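PDB 6CC2: cell division control protein 45 cdc45 putative from Entamoeba histolytica, which probably acts in DNA replication as the Cdc45 subunit of the CMG (Cdc45-MCM-GINS) replicative helicase. Local coordinates for residues A[25-29]-A[67-71]; A[199-205]-A[342-346]; A[295-299]-A[324-328]; A[426-432]-A[466-472]. All coordinates share one frame. Residue numbers count along the deposited sequence, not the author numbering.

Interaction 1: A[25-29]-A[67-71]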
loop_
_atom_site.group_PDB
_atom_site.type_symbol
_atom_site.label_atom_id
_atom_site.label_comp_id
_atom_site.label_asym_id
_atom_site.label_seq_id
_atom_site.Cartn_x
_atom_site.Cartn_y
_atom_site.Cartn_z
ATOM N N ILE A 25 -12.312 -19.467 -12.763
ATOM C CA ILE A 25 -12.316 -18.026 -12.519
ATOM C C ILE A 25 -10.868 -17.567 -12.378
ATOM O O ILE A 25 -10.088 -18.164 -11.632
ATOM C CB ILE A 25 -13.120 -17.664 -11.256
ATOM C CG1 ILE A 25 -14.556 -18.188 -11.359
ATOM C CG2 ILE A 25 -13.114 -16.168 -11.030
ATOM C CD1 ILE A 25 -15.259 -18.246 -10.011
ATOM N N GLN A 26 -10.513 -16.494 -13.077
ATOM C CA GLN A 26 -9.177 -15.929 -13.050
ATOM C C GLN A 26 -9.264 -14.566 -12.382
ATOM O O GLN A 26 -10.048 -13.710 -12.811
ATOM C CB GLN A 26 -8.643 -15.798 -14.474
ATOM C CG GLN A 26 -7.181 -15.997 -14.623
ATOM C CD GLN A 26 -6.764 -15.887 -16.070
ATOM O OE1 GLN A 26 -7.446 -15.232 -16.858
ATOM N NE2 GLN A 26 -5.646 -16.496 -16.420
ATOM N N LEU A 27 -8.466 -14.353 -11.332
ATOM C CA LEU A 27 -8.476 -13.093 -10.612
ATOM C C LEU A 27 -7.128 -12.409 -10.771
ATOM O O LEU A 27 -6.106 -12.951 -10.347
ATOM C CB LEU A 27 -8.792 -13.317 -9.123
ATOM C CG LEU A 27 -10.168 -13.945 -8.877
ATOM C CD1 LEU A 27 -10.031 -15.443 -8.653
ATOM C CD2 LEU A 27 -10.872 -13.271 -7.725
ATOM N N TYR A 28 -7.134 -11.250 -11.418
ATOM C CA TYR A 28 -5.940 -10.445 -11.648
ATOM C C TYR A 28 -5.789 -9.463 -10.485
ATOM O O TYR A 28 -6.685 -8.666 -10.216
ATOM C CB TYR A 28 -6.065 -9.699 -12.979
ATOM C CG TYR A 28 -6.109 -10.567 -14.214
ATOM C CD1 TYR A 28 -7.146 -11.469 -14.427
ATOM C CD2 TYR A 28 -5.126 -10.478 -15.178
ATOM C CE1 TYR A 28 -7.178 -12.272 -15.556
ATOM C CE2 TYR A 28 -5.151 -11.255 -16.322
ATOM C CZ TYR A 28 -6.179 -12.159 -16.502
ATOM O OH TYR A 28 -6.195 -12.932 -17.636
ATOM N N VAL A 29 -4.651 -9.531 -9.800
ATOM C CA VAL A 29 -4.467 -8.865 -8.524
ATOM C C VAL A 29 -3.332 -7.866 -8.667
ATOM O O VAL A 29 -2.197 -8.258 -8.943
ATOM C CB VAL A 29 -4.168 -9.866 -7.408
ATOM C CG1 VAL A 29 -4.109 -9.154 -6.066
ATOM C CG2 VAL A 29 -5.205 -10.974 -7.390
ATOM N N VAL A 67 -1.347 -11.611 -20.364
ATOM C CA VAL A 67 -1.900 -12.839 -19.794
ATOM C C VAL A 67 -3.333 -13.042 -20.269
ATOM O O VAL A 67 -3.734 -14.160 -20.621
ATOM C CB VAL A 67 -1.820 -12.811 -18.256
ATOM C CG1 VAL A 67 -2.573 -14.001 -17.664
ATOM C CG2 VAL A 67 -0.380 -12.789 -17.792
ATOM N N PHE A 68 -4.133 -11.968 -20.267
ATOM C CA PHE A 68 -5.506 -12.064 -20.757
ATOM C C PHE A 68 -5.529 -12.651 -22.163
ATOM O O PHE A 68 -6.247 -13.622 -22.430
ATOM C CB PHE A 68 -6.169 -10.691 -20.721
ATOM C CG PHE A 68 -7.654 -10.717 -21.040
ATOM C CD1 PHE A 68 -8.584 -10.975 -20.048
ATOM C CD2 PHE A 68 -8.105 -10.456 -22.318
ATOM C CE1 PHE A 68 -9.936 -10.978 -20.329
ATOM C CE2 PHE A 68 -9.465 -10.472 -22.610
ATOM C CZ PHE A 68 -10.371 -10.730 -21.617
ATOM N N LYS A 69 -4.694 -12.117 -23.063
ATOM C CA LYS A 69 -4.679 -12.607 -24.434
ATOM C C LYS A 69 -4.262 -14.075 -24.497
ATOM O O LYS A 69 -4.836 -14.860 -25.258
ATOM C CB LYS A 69 -3.747 -11.753 -25.287
ATOM C CG LYS A 69 -3.744 -12.162 -26.761
ATOM C CD LYS A 69 -2.716 -11.388 -27.564
ATOM C CE LYS A 69 -2.811 -11.745 -29.050
ATOM N NZ LYS A 69 -1.725 -11.113 -29.840
ATOM N N GLU A 70 -3.255 -14.466 -23.704
ATOM C CA GLU A 70 -2.817 -15.853 -23.680
ATOM C C GLU A 70 -3.878 -16.779 -23.085
ATOM O O GLU A 70 -3.911 -17.970 -23.419
ATOM C CB GLU A 70 -1.513 -15.978 -22.889
ATOM C CG GLU A 70 -1.047 -17.413 -22.646
ATOM C CD GLU A 70 -0.729 -18.165 -23.930
ATOM O OE1 GLU A 70 -0.267 -17.524 -24.901
ATOM O OE2 GLU A 70 -0.947 -19.397 -23.972
ATOM N N THR A 71 -4.746 -16.257 -22.224
ATOM C CA THR A 71 -5.729 -17.070 -21.515
ATOM C C THR A 71 -7.011 -17.257 -22.317
ATOM O O THR A 71 -7.467 -18.388 -22.510
ATOM C CB THR A 71 -6.073 -16.417 -20.170
ATOM O OG1 THR A 71 -4.904 -16.363 -19.343
ATOM C CG2 THR A 71 -7.173 -17.199 -19.453
#
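The phenol end of Tyr28 rests on the backbone of helix 61-71. Tyr28 OH lies 3.3 Å from Phe68 CA and 3.8 Å from Val67 CG1, so it sits against one turn of the helix. This is one layer of an open alpha/beta fold with a parallel sheet, consistent with the DHH-type domain of the RecJ and Cdc45 relatives. Helix 61-71 belongs to a beta-alpha-beta crossover. It links strands 53-57 and 77-83, which flank strand 24-29 in the sheet, and so it passes over that strand. The segments 25-29 and 67-71 run nearly antiparallel, at 169°, with axes 11.5 Å apart. Only every second strand residue takes part: the CA-to-CB bonds of Gln26 and Tyr28 point toward the helix. Leu27 and Val29 meet helix 33-48 instead. The Tyr28 ring packs on the aliphatic Val67, with Tyr28 CE2 4.0 Å from Val67 CG1. It also meets Phe82 edge-to-face. The contact is buried, so its polar groups need partners, and they find them in a chain of hydrogen bonds. Tyr28 OH donates to Gln26 OE1 at 2.7 Å. The amide then spans the gap, with Gln26 NE2 donating to Thr71 OG1 at 3.0 Å and 172°. Thr71 OG1 in turn donates a hydrogen bond to Val67 O at 2.8 Å, one turn back in the helix.

Interaction 2: A[199-205]-A[342-346]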
loop_
_atom_site.group_PDB
_atom_site.type_symbol
_atom_site.label_atom_id
_atom_site.label_comp_id
_atom_site.label_asym_id
_atom_site.label_seq_id
_atom_site.Cartn_x
_atom_site.Cartn_y
_atom_site.Cartn_z
ATOM N N ASP A 199 -14.130 -14.116 10.247
ATOM C CA ASP A 199 -12.729 -13.798 9.964
ATOM C C ASP A 199 -12.593 -12.761 8.848
ATOM O O ASP A 199 -11.572 -12.063 8.759
ATOM C CB ASP A 199 -11.977 -15.068 9.561
ATOM C CG ASP A 199 -11.327 -15.764 10.734
ATOM O OD1 ASP A 199 -11.117 -15.117 11.781
ATOM O OD2 ASP A 199 -11.009 -16.959 10.599
HETATM N N MSE A 200 -13.577 -12.679 7.952
HETATM C CA MSE A 200 -13.519 -11.705 6.866
HETATM C C MSE A 200 -13.391 -10.265 7.389
HETATM O O MSE A 200 -12.869 -9.388 6.697
HETATM C CB MSE A 200 -14.751 -11.826 5.993
HETATM C CG MSE A 200 -14.820 -13.108 5.207
HETATM SE SE MSE A 200 -16.485 -13.246 4.249
HETATM C CE MSE A 200 -16.067 -14.854 3.270
ATOM N N TYR A 201 -13.834 -10.007 8.613
ATOM C CA TYR A 201 -13.695 -8.658 9.163
ATOM C C TYR A 201 -12.244 -8.330 9.518
ATOM O O TYR A 201 -11.803 -7.179 9.373
ATOM C CB TYR A 201 -14.604 -8.491 10.382
ATOM C CG TYR A 201 -16.064 -8.330 9.979
ATOM C CD1 TYR A 201 -16.584 -7.067 9.720
ATOM C CD2 TYR A 201 -16.900 -9.432 9.820
ATOM C CE1 TYR A 201 -17.908 -6.908 9.334
ATOM C CE2 TYR A 201 -18.224 -9.278 9.446
ATOM C CZ TYR A 201 -18.719 -8.008 9.206
ATOM O OH TYR A 201 -20.032 -7.857 8.816
ATOM N N TRP A 202 -11.490 -9.311 10.022
ATOM C CA TRP A 202 -10.050 -9.133 10.210
ATOM C C TRP A 202 -9.369 -8.785 8.896
ATOM O O TRP A 202 -8.594 -7.827 8.810
ATOM C CB TRP A 202 -9.470 -10.418 10.799
ATOM C CG TRP A 202 -7.979 -10.521 10.877
ATOM C CD1 TRP A 202 -7.201 -11.500 10.316
ATOM C CD2 TRP A 202 -7.088 -9.654 11.580
ATOM N NE1 TRP A 202 -5.891 -11.322 10.659
ATOM C CE2 TRP A 202 -5.785 -10.178 11.419
ATOM C CE3 TRP A 202 -7.261 -8.506 12.369
ATOM C CZ2 TRP A 202 -4.661 -9.577 11.994
ATOM C CZ3 TRP A 202 -6.146 -7.905 12.919
ATOM C CH2 TRP A 202 -4.862 -8.442 12.735
ATOM N N TYR A 203 -9.660 -9.559 7.845
ATOM C CA TYR A 203 -9.062 -9.266 6.538
ATOM C C TYR A 203 -9.506 -7.895 6.054
ATOM O O TYR A 203 -8.691 -7.089 5.610
ATOM C CB TYR A 203 -9.450 -10.370 5.554
ATOM C CG TYR A 203 -9.032 -11.762 6.014
ATOM C CD1 TYR A 203 -7.883 -11.963 6.745
ATOM C CD2 TYR A 203 -9.810 -12.871 5.707
ATOM C CE1 TYR A 203 -7.505 -13.230 7.179
ATOM C CE2 TYR A 203 -9.450 -14.148 6.130
ATOM C CZ TYR A 203 -8.287 -14.314 6.867
ATOM O OH TYR A 203 -7.899 -15.550 7.301
ATOM N N ALA A 204 -10.805 -7.600 6.155
ATOM C CA ALA A 204 -11.278 -6.298 5.705
ATOM C C ALA A 204 -10.632 -5.171 6.499
ATOM O O ALA A 204 -10.343 -4.089 5.945
ATOM C CB ALA A 204 -12.806 -6.223 5.823
ATOM N N ALA A 205 -10.443 -5.362 7.812
ATOM C CA ALA A 205 -9.757 -4.346 8.603
ATOM C C ALA A 205 -8.344 -4.106 8.091
ATOM O O ALA A 205 -7.904 -2.950 7.969
ATOM C CB ALA A 205 -9.721 -4.755 10.084
ATOM N N PHE A 342 -8.060 -2.250 15.225
ATOM C CA PHE A 342 -8.812 -3.513 15.177
ATOM C C PHE A 342 -7.830 -4.653 15.432
ATOM O O PHE A 342 -6.773 -4.719 14.798
ATOM C CB PHE A 342 -9.486 -3.638 13.802
ATOM C CG PHE A 342 -10.456 -4.758 13.693
ATOM C CD1 PHE A 342 -10.019 -6.041 13.463
ATOM C CD2 PHE A 342 -11.820 -4.523 13.831
ATOM C CE1 PHE A 342 -10.924 -7.099 13.380
ATOM C CE2 PHE A 342 -12.722 -5.558 13.768
ATOM C CZ PHE A 342 -12.277 -6.853 13.523
ATOM N N PHE A 343 -8.167 -5.533 16.367
ATOM C CA PHE A 343 -7.271 -6.587 16.805
ATOM C C PHE A 343 -7.895 -7.965 16.593
ATOM O O PHE A 343 -9.109 -8.136 16.702
ATOM C CB PHE A 343 -6.925 -6.469 18.305
ATOM C CG PHE A 343 -6.014 -5.325 18.649
ATOM C CD1 PHE A 343 -6.514 -4.047 18.852
ATOM C CD2 PHE A 343 -4.648 -5.535 18.830
ATOM C CE1 PHE A 343 -5.674 -3.002 19.198
ATOM C CE2 PHE A 343 -3.809 -4.506 19.165
ATOM C CZ PHE A 343 -4.316 -3.229 19.363
ATOM N N LYS A 344 -7.056 -8.950 16.299
ATOM C CA LYS A 344 -7.468 -10.347 16.314
ATOM C C LYS A 344 -6.549 -11.110 17.263
ATOM O O LYS A 344 -5.328 -10.915 17.240
ATOM C CB LYS A 344 -7.407 -10.953 14.908
ATOM C CG LYS A 344 -7.739 -12.450 14.882
ATOM C CD LYS A 344 -7.611 -13.015 13.483
ATOM C CE LYS A 344 -7.677 -14.551 13.515
ATOM N NZ LYS A 344 -8.941 -15.038 14.078
ATOM N N LYS A 345 -7.146 -11.971 18.097
ATOM C CA LYS A 345 -6.386 -12.781 19.040
ATOM C C LYS A 345 -5.783 -13.998 18.341
ATOM O O LYS A 345 -6.472 -14.709 17.609
ATOM C CB LYS A 345 -7.286 -13.234 20.181
ATOM C CG LYS A 345 -6.534 -13.748 21.398
ATOM C CD LYS A 345 -7.501 -14.095 22.514
ATOM C CE LYS A 345 -6.783 -14.422 23.806
ATOM N NZ LYS A 345 -7.756 -14.760 24.884
ATOM N N PHE A 346 -4.492 -14.216 18.556
ATOM C CA PHE A 346 -3.763 -15.378 18.041
ATOM C C PHE A 346 -3.262 -16.143 19.265
ATOM O O PHE A 346 -2.283 -15.734 19.897
ATOM C CB PHE A 346 -2.614 -14.965 17.138
ATOM C CG PHE A 346 -3.034 -14.260 15.874
ATOM C CD1 PHE A 346 -3.495 -14.979 14.783
ATOM C CD2 PHE A 346 -2.964 -12.894 15.778
ATOM C CE1 PHE A 346 -3.860 -14.341 13.621
ATOM C CE2 PHE A 346 -3.329 -12.242 14.609
ATOM C CZ PHE A 346 -3.782 -12.973 13.531
#
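One salt bridge joins helix 199-213 to strand 338-344. Lys344 NZ donates to Asp199 OD1 at 3.2 Å. The lysine reaches the acid by crossing the indole of Trp202. Lys344 CD sits 3.6 Å from the centroid of the Trp202 five-membered ring, over the face, in a good CH-pi contact. The charge itself is farther off, so any cation-pi attraction is weak at most. Three carbonyls of the helix are met within it: Asp199 O takes Tyr203 N at 3.3 Å, Met200 O takes Ala204 N at 2.8 Å, and Tyr201 O takes Ala205 N at 2.8 Å. Tyr201 O also lies over the face of the Phe342 ring. The strand bonds outward, through Phe343 to Cys252 and Phe342 to Ala354. Phe342 O lies at the edge of the indole, 3.8 Å from Trp202 CZ3. Apolar groups fill the rest. Ala205 CB packs 3.6 Å from Phe342 CD1. The edge of Phe346 points at the face of Trp202 in an offset edge-to-face pair, the Trp202 six-membered ring and Phe346 ring having centroids 5.8 Å apart. The arrangement is that of an alpha/beta layer, in which a helix covers one face of a small mixed sheet at one of its outer strands.

Interaction 3: A[295-299]-A[324-328]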
loop_
_atom_site.group_PDB
_atom_site.type_symbol
_atom_site.label_atom_id
_atom_site.label_comp_id
_atom_site.label_asym_id
_atom_site.label_seq_id
_atom_site.Cartn_x
_atom_site.Cartn_y
_atom_site.Cartn_z
ATOM N N LEU A 295 13.768 15.373 23.253
ATOM C CA LEU A 295 12.348 15.084 23.372
ATOM C C LEU A 295 12.108 13.906 24.314
ATOM O O LEU A 295 11.209 13.953 25.162
ATOM C CB LEU A 295 11.768 14.795 21.991
ATOM C CG LEU A 295 10.260 14.598 21.812
ATOM C CD1 LEU A 295 9.791 13.236 22.304
ATOM C CD2 LEU A 295 9.493 15.718 22.505
ATOM N N ILE A 296 12.890 12.836 24.165
ATOM C CA ILE A 296 12.701 11.667 25.014
ATOM C C ILE A 296 12.920 12.042 26.473
ATOM O O ILE A 296 12.171 11.621 27.363
ATOM C CB ILE A 296 13.638 10.535 24.581
ATOM C CG1 ILE A 296 13.381 10.108 23.128
ATOM C CG2 ILE A 296 13.471 9.325 25.523
ATOM C CD1 ILE A 296 11.967 9.641 22.861
ATOM N N ALA A 297 13.949 12.850 26.741
ATOM C CA ALA A 297 14.217 13.311 28.100
ATOM C C ALA A 297 13.091 14.197 28.619
ATOM O O ALA A 297 12.768 14.155 29.814
ATOM C CB ALA A 297 15.551 14.047 28.143
ATOM N N ASP A 298 12.486 14.998 27.744
ATOM C CA ASP A 298 11.360 15.828 28.145
ATOM C C ASP A 298 10.188 14.997 28.649
ATOM O O ASP A 298 9.393 15.482 29.462
ATOM C CB ASP A 298 10.898 16.690 26.964
ATOM C CG ASP A 298 9.928 17.782 27.386
ATOM O OD1 ASP A 298 10.397 18.866 27.789
ATOM O OD2 ASP A 298 8.698 17.558 27.319
HETATM N N MSE A 299 10.048 13.766 28.165
HETATM C CA MSE A 299 8.969 12.893 28.614
HETATM C C MSE A 299 9.287 12.255 29.964
HETATM O O MSE A 299 8.425 11.623 30.583
HETATM C CB MSE A 299 8.699 11.803 27.575
HETATM C CG MSE A 299 8.211 12.349 26.268
HETATM SE SE MSE A 299 7.642 10.912 25.074
HETATM C CE MSE A 299 9.298 10.007 24.888
ATOM N N LYS A 324 2.350 12.380 27.748
ATOM C CA LYS A 324 3.155 13.387 27.074
ATOM C C LYS A 324 2.776 13.509 25.605
ATOM O O LYS A 324 2.673 14.629 25.083
ATOM C CB LYS A 324 4.639 13.043 27.225
ATOM C CG LYS A 324 5.200 13.328 28.631
ATOM C CD LYS A 324 5.166 14.809 28.923
ATOM C CE LYS A 324 6.214 15.209 29.965
ATOM N NZ LYS A 324 6.204 16.664 30.212
HETATM N N MSE A 325 2.539 12.377 24.931
HETATM C CA MSE A 325 2.212 12.380 23.512
HETATM C C MSE A 325 0.844 12.999 23.261
HETATM O O MSE A 325 0.629 13.656 22.237
HETATM C CB MSE A 325 2.265 10.971 22.946
HETATM C CG MSE A 325 3.664 10.468 22.658
HETATM SE SE MSE A 325 4.562 11.479 21.227
HETATM C CE MSE A 325 3.311 11.153 19.792
ATOM N N GLU A 326 -0.091 12.786 24.189
ATOM C CA GLU A 326 -1.374 13.466 24.104
ATOM C C GLU A 326 -1.173 14.972 24.024
ATOM O O GLU A 326 -1.739 15.635 23.148
ATOM C CB GLU A 326 -2.250 13.089 25.298
ATOM C CG GLU A 326 -2.821 11.677 25.222
ATOM C CD GLU A 326 -3.709 11.331 26.407
ATOM O OE1 GLU A 326 -3.964 12.222 27.246
ATOM O OE2 GLU A 326 -4.151 10.168 26.498
ATOM N N GLY A 327 -0.344 15.524 24.923
ATOM C CA GLY A 327 -0.059 16.950 24.884
ATOM C C GLY A 327 0.686 17.360 23.627
ATOM O O GLY A 327 0.320 18.333 22.963
ATOM N N TYR A 328 1.742 16.622 23.278
ATOM C CA TYR A 328 2.487 16.946 22.062
ATOM C C TYR A 328 1.561 16.955 20.847
ATOM O O TYR A 328 1.713 17.781 19.944
ATOM C CB TYR A 328 3.620 15.945 21.835
ATOM C CG TYR A 328 4.699 15.929 22.894
ATOM C CD1 TYR A 328 4.975 17.048 23.664
ATOM C CD2 TYR A 328 5.452 14.787 23.109
ATOM C CE1 TYR A 328 5.974 17.023 24.626
ATOM C CE2 TYR A 328 6.446 14.748 24.052
ATOM C CZ TYR A 328 6.702 15.866 24.814
ATOM O OH TYR A 328 7.697 15.805 25.759
#
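The striking feature is a short hydrogen bond at the protein surface: Tyr328 OH donates to Asp298 OD2 at 2.6 Å. It joins two helices, 288-298 and 315-331, in a helical part of the chain. Beside it lies a Met-aromatic contact. Met299, present as selenomethionine, has its SE atom 5.5 Å from the centroid of the Tyr328 ring, at the ring edge. Asp298 lies near the C-terminal end of its helix, and its carboxylate has a second neighbour. Lys324 NZ is 3.9 Å from Asp298 OD2, a long salt bridge. The end of the lysine chain also reaches the backbone, with Lys324 CE 3.2 Å from Asp298 O. Lys324 and Tyr328 are one helical turn apart, so both face segment 295-299, and their CA-to-CB bonds point toward it. Met299 CG touches both, 3.8 Å from Lys324 CB and 3.5 Å from Tyr328 OH. The inner side is apolar. Tyr328 also touches Phe334, and Met325 packs on Phe334 and Leu337. One turn before Met299, Leu295 closes the contact, its CD2 atom 3.6 Å from Tyr328 CE2.

Interaction 4: A[426-432]-A[466-472]. With EDO (1,2-ethanediol), chain C.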
loop_
_atom_site.group_PDB
_atom_site.type_symbol
_atom_site.label_atom_id
_atom_site.label_comp_id
_atom_site.label_asym_id
_atom_site.label_seq_id
_atom_site.Cartn_x
_atom_site.Cartn_y
_atom_site.Cartn_z
ATOM N N LYS A 426 6.597 20.327 -10.958
ATOM C CA LYS A 426 6.173 19.142 -11.701
ATOM C C LYS A 426 6.708 17.866 -11.087
ATOM O O LYS A 426 6.030 16.834 -11.099
ATOM C CB LYS A 426 6.646 19.243 -13.151
ATOM C CG LYS A 426 6.183 20.495 -13.888
ATOM C CD LYS A 426 4.865 20.265 -14.593
ATOM C CE LYS A 426 4.472 21.474 -15.431
ATOM N NZ LYS A 426 3.283 21.184 -16.275
ATOM N N TYR A 427 7.921 17.909 -10.551
ATOM C CA TYR A 427 8.547 16.763 -9.937
ATOM C C TYR A 427 9.718 17.266 -9.119
ATOM O O TYR A 427 10.247 18.349 -9.360
ATOM C CB TYR A 427 9.037 15.729 -10.973
ATOM C CG TYR A 427 9.956 16.309 -12.017
ATOM C CD1 TYR A 427 9.454 16.877 -13.182
ATOM C CD2 TYR A 427 11.336 16.300 -11.841
ATOM C CE1 TYR A 427 10.288 17.434 -14.130
ATOM C CE2 TYR A 427 12.173 16.866 -12.784
ATOM C CZ TYR A 427 11.643 17.437 -13.928
ATOM O OH TYR A 427 12.465 17.986 -14.891
ATOM N N ARG A 428 10.105 16.465 -8.150
ATOM C CA ARG A 428 11.375 16.636 -7.469
ATOM C C ARG A 428 12.379 15.697 -8.126
ATOM O O ARG A 428 12.020 14.608 -8.577
ATOM C CB ARG A 428 11.297 16.339 -5.984
ATOM C CG ARG A 428 10.461 17.327 -5.240
ATOM C CD ARG A 428 10.598 17.136 -3.734
ATOM N NE ARG A 428 9.905 18.248 -3.098
ATOM C CZ ARG A 428 8.634 18.238 -2.717
ATOM N NH1 ARG A 428 7.911 17.135 -2.808
ATOM N NH2 ARG A 428 8.104 19.333 -2.200
ATOM N N PHE A 429 13.615 16.153 -8.218
ATOM C CA PHE A 429 14.686 15.380 -8.843
ATOM C C PHE A 429 15.846 15.357 -7.864
ATOM O O PHE A 429 16.236 16.406 -7.336
ATOM C CB PHE A 429 15.155 16.000 -10.172
ATOM C CG PHE A 429 16.118 15.135 -10.914
ATOM C CD1 PHE A 429 17.458 15.082 -10.536
ATOM C CD2 PHE A 429 15.701 14.375 -11.975
ATOM C CE1 PHE A 429 18.349 14.251 -11.232
ATOM C CE2 PHE A 429 16.577 13.537 -12.654
ATOM C CZ PHE A 429 17.897 13.474 -12.261
ATOM N N CYS A 430 16.394 14.163 -7.634
ATOM C CA CYS A 430 17.538 14.014 -6.755
ATOM C C CYS A 430 18.512 13.038 -7.398
ATOM O O CYS A 430 18.096 12.006 -7.913
ATOM C CB CYS A 430 17.133 13.489 -5.399
ATOM S SG CYS A 430 18.474 13.643 -4.213
ATOM N N SER A 431 19.795 13.362 -7.360
ATOM C CA SER A 431 20.818 12.470 -7.891
ATOM C C SER A 431 21.842 12.178 -6.807
ATOM O O SER A 431 22.200 13.058 -6.026
ATOM C CB SER A 431 21.505 13.047 -9.147
ATOM O OG SER A 431 22.244 14.190 -8.887
ATOM N N VAL A 432 22.274 10.929 -6.758
ATOM C CA VAL A 432 23.173 10.411 -5.740
ATOM C C VAL A 432 24.353 9.808 -6.463
ATOM O O VAL A 432 24.178 8.878 -7.268
ATOM C CB VAL A 432 22.480 9.344 -4.864
ATOM C CG1 VAL A 432 23.452 8.810 -3.829
ATOM C CG2 VAL A 432 21.243 9.919 -4.209
ATOM N N LEU A 466 4.634 16.112 -4.580
ATOM C CA LEU A 466 5.073 15.995 -5.957
ATOM C C LEU A 466 5.529 14.574 -6.219
ATOM O O LEU A 466 5.974 13.878 -5.299
ATOM C CB LEU A 466 6.238 16.954 -6.256
ATOM C CG LEU A 466 5.870 18.422 -6.261
ATOM C CD1 LEU A 466 7.138 19.234 -6.284
ATOM C CD2 LEU A 466 4.976 18.754 -7.481
ATOM N N PRO A 467 5.464 14.129 -7.472
ATOM C CA PRO A 467 6.173 12.907 -7.850
ATOM C C PRO A 467 7.669 13.143 -7.747
ATOM O O PRO A 467 8.141 14.284 -7.670
ATOM C CB PRO A 467 5.702 12.651 -9.287
ATOM C CG PRO A 467 5.319 13.977 -9.810
ATOM C CD PRO A 467 4.848 14.803 -8.625
ATOM N N PHE A 468 8.411 12.046 -7.652
ATOM C CA PHE A 468 9.829 12.090 -7.318
ATOM C C PHE A 468 10.634 11.281 -8.331
ATOM O O PHE A 468 10.285 10.134 -8.632
ATOM C CB PHE A 468 10.070 11.540 -5.902
ATOM C CG PHE A 468 11.371 11.957 -5.308
ATOM C CD1 PHE A 468 12.544 11.274 -5.605
ATOM C CD2 PHE A 468 11.432 13.013 -4.417
ATOM C CE1 PHE A 468 13.741 11.674 -5.056
ATOM C CE2 PHE A 468 12.620 13.410 -3.846
ATOM C CZ PHE A 468 13.791 12.755 -4.183
ATOM N N ILE A 469 11.709 11.877 -8.844
ATOM C CA ILE A 469 12.619 11.220 -9.782
ATOM C C ILE A 469 13.982 11.141 -9.113
ATOM O O ILE A 469 14.546 12.165 -8.696
ATOM C CB ILE A 469 12.701 11.954 -11.130
ATOM C CG1 ILE A 469 11.347 11.892 -11.825
ATOM C CG2 ILE A 469 13.788 11.294 -12.008
ATOM C CD1 ILE A 469 11.228 12.741 -13.033
ATOM N N LEU A 470 14.489 9.916 -8.972
ATOM C CA LEU A 470 15.721 9.637 -8.249
ATOM C C LEU A 470 16.711 9.000 -9.207
ATOM O O LEU A 470 16.365 8.038 -9.899
ATOM C CB LEU A 470 15.437 8.681 -7.080
ATOM C CG LEU A 470 16.679 8.170 -6.344
ATOM C CD1 LEU A 470 17.347 9.242 -5.588
ATOM C CD2 LEU A 470 16.249 7.017 -5.413
ATOM N N ALA A 471 17.912 9.561 -9.264
ATOM C CA ALA A 471 19.018 9.011 -10.055
ATOM C C ALA A 471 20.119 8.527 -9.126
ATOM O O ALA A 471 20.637 9.311 -8.319
ATOM C CB ALA A 471 19.572 10.068 -11.003
ATOM N N VAL A 472 20.497 7.256 -9.254
ATOM C CA VAL A 472 21.524 6.659 -8.412
ATOM C C VAL A 472 22.653 6.146 -9.278
ATOM O O VAL A 472 22.415 5.380 -10.225
ATOM C CB VAL A 472 20.958 5.519 -7.534
ATOM C CG1 VAL A 472 22.049 5.023 -6.547
ATOM C CG2 VAL A 472 19.696 5.978 -6.795
HETATM C C1 EDO C . 13.683 19.010 -3.291
HETATM O O1 EDO C . 13.653 18.378 -1.991
HETATM C C2 EDO C . 13.054 20.404 -3.226
HETATM O O2 EDO C . 11.700 20.331 -2.777
HETATM O O HOH W 1 8.242 14.461 -3.832
#
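Strands 427-432 and 468-474 are parallel neighbours in a mixed sheet, joined by a beta-alpha-beta crossover. Five backbone hydrogen bonds zip them together, from Arg428 N to Pro467 O (3.0 Å) through Val432 N to Ala471 O (2.8 Å). On one face the Phe468 ring lies over Arg428 O and fills the hollow between Arg428 CB, 3.7 Å from Phe468 CD2, and Cys430 CB, 3.6 Å from Phe468 CZ. Leu470 CD1 fits the next gap, 4.2 Å from Val432 CG2. On the other face Ile469 is the bump. Ile469 CG2 meets Phe429 CD2 at 3.6 Å, and Ile469 CD1 sits over the Tyr427 ring, 4.2 Å from its centroid. The small Ala471 CB receives Phe429 CZ at 4.0 Å. Lys426 and Tyr427 form a classic beta bulge against strand 419-423. Helix 444-462 covers the Phe468 face; helices 494-508 and 529-537 cover the Ile469 face. The Cys420-Cys430 disulfide joins strand 427-432 to its other neighbour, strand 419-423. Arg428 brings a charge to the Phe468 face. A water joins Arg428 NH1 to Leu466 O. Arg428 NE donates at 2.8 Å to O2 of an ethanediol, probably from the crystallisation liquor, so it can still take a small outside acceptor.

How the interactions relate
Interactions 1 and 2 have centres 29 Å apart and do not touch, but helix 33-48 relates them. It packs on Leu27 and Val29 of interaction 1 and on Met200 and Tyr203 of helix 199-213. Interaction 3 is nested in the chain loop closed by interaction 2. Its helix 315-331 is followed directly by strand 338-344, yet the nearest atoms are about 15 Å apart. Interactions 1 and 3 are the most distant pair, with centres 52 Å apart on opposite sides of the chain's centre. Interaction 4 lies in a separate sheet, its centre 34 to 38 Å from the others. It alone includes a disulfide cysteine and the ethanediol contact given here.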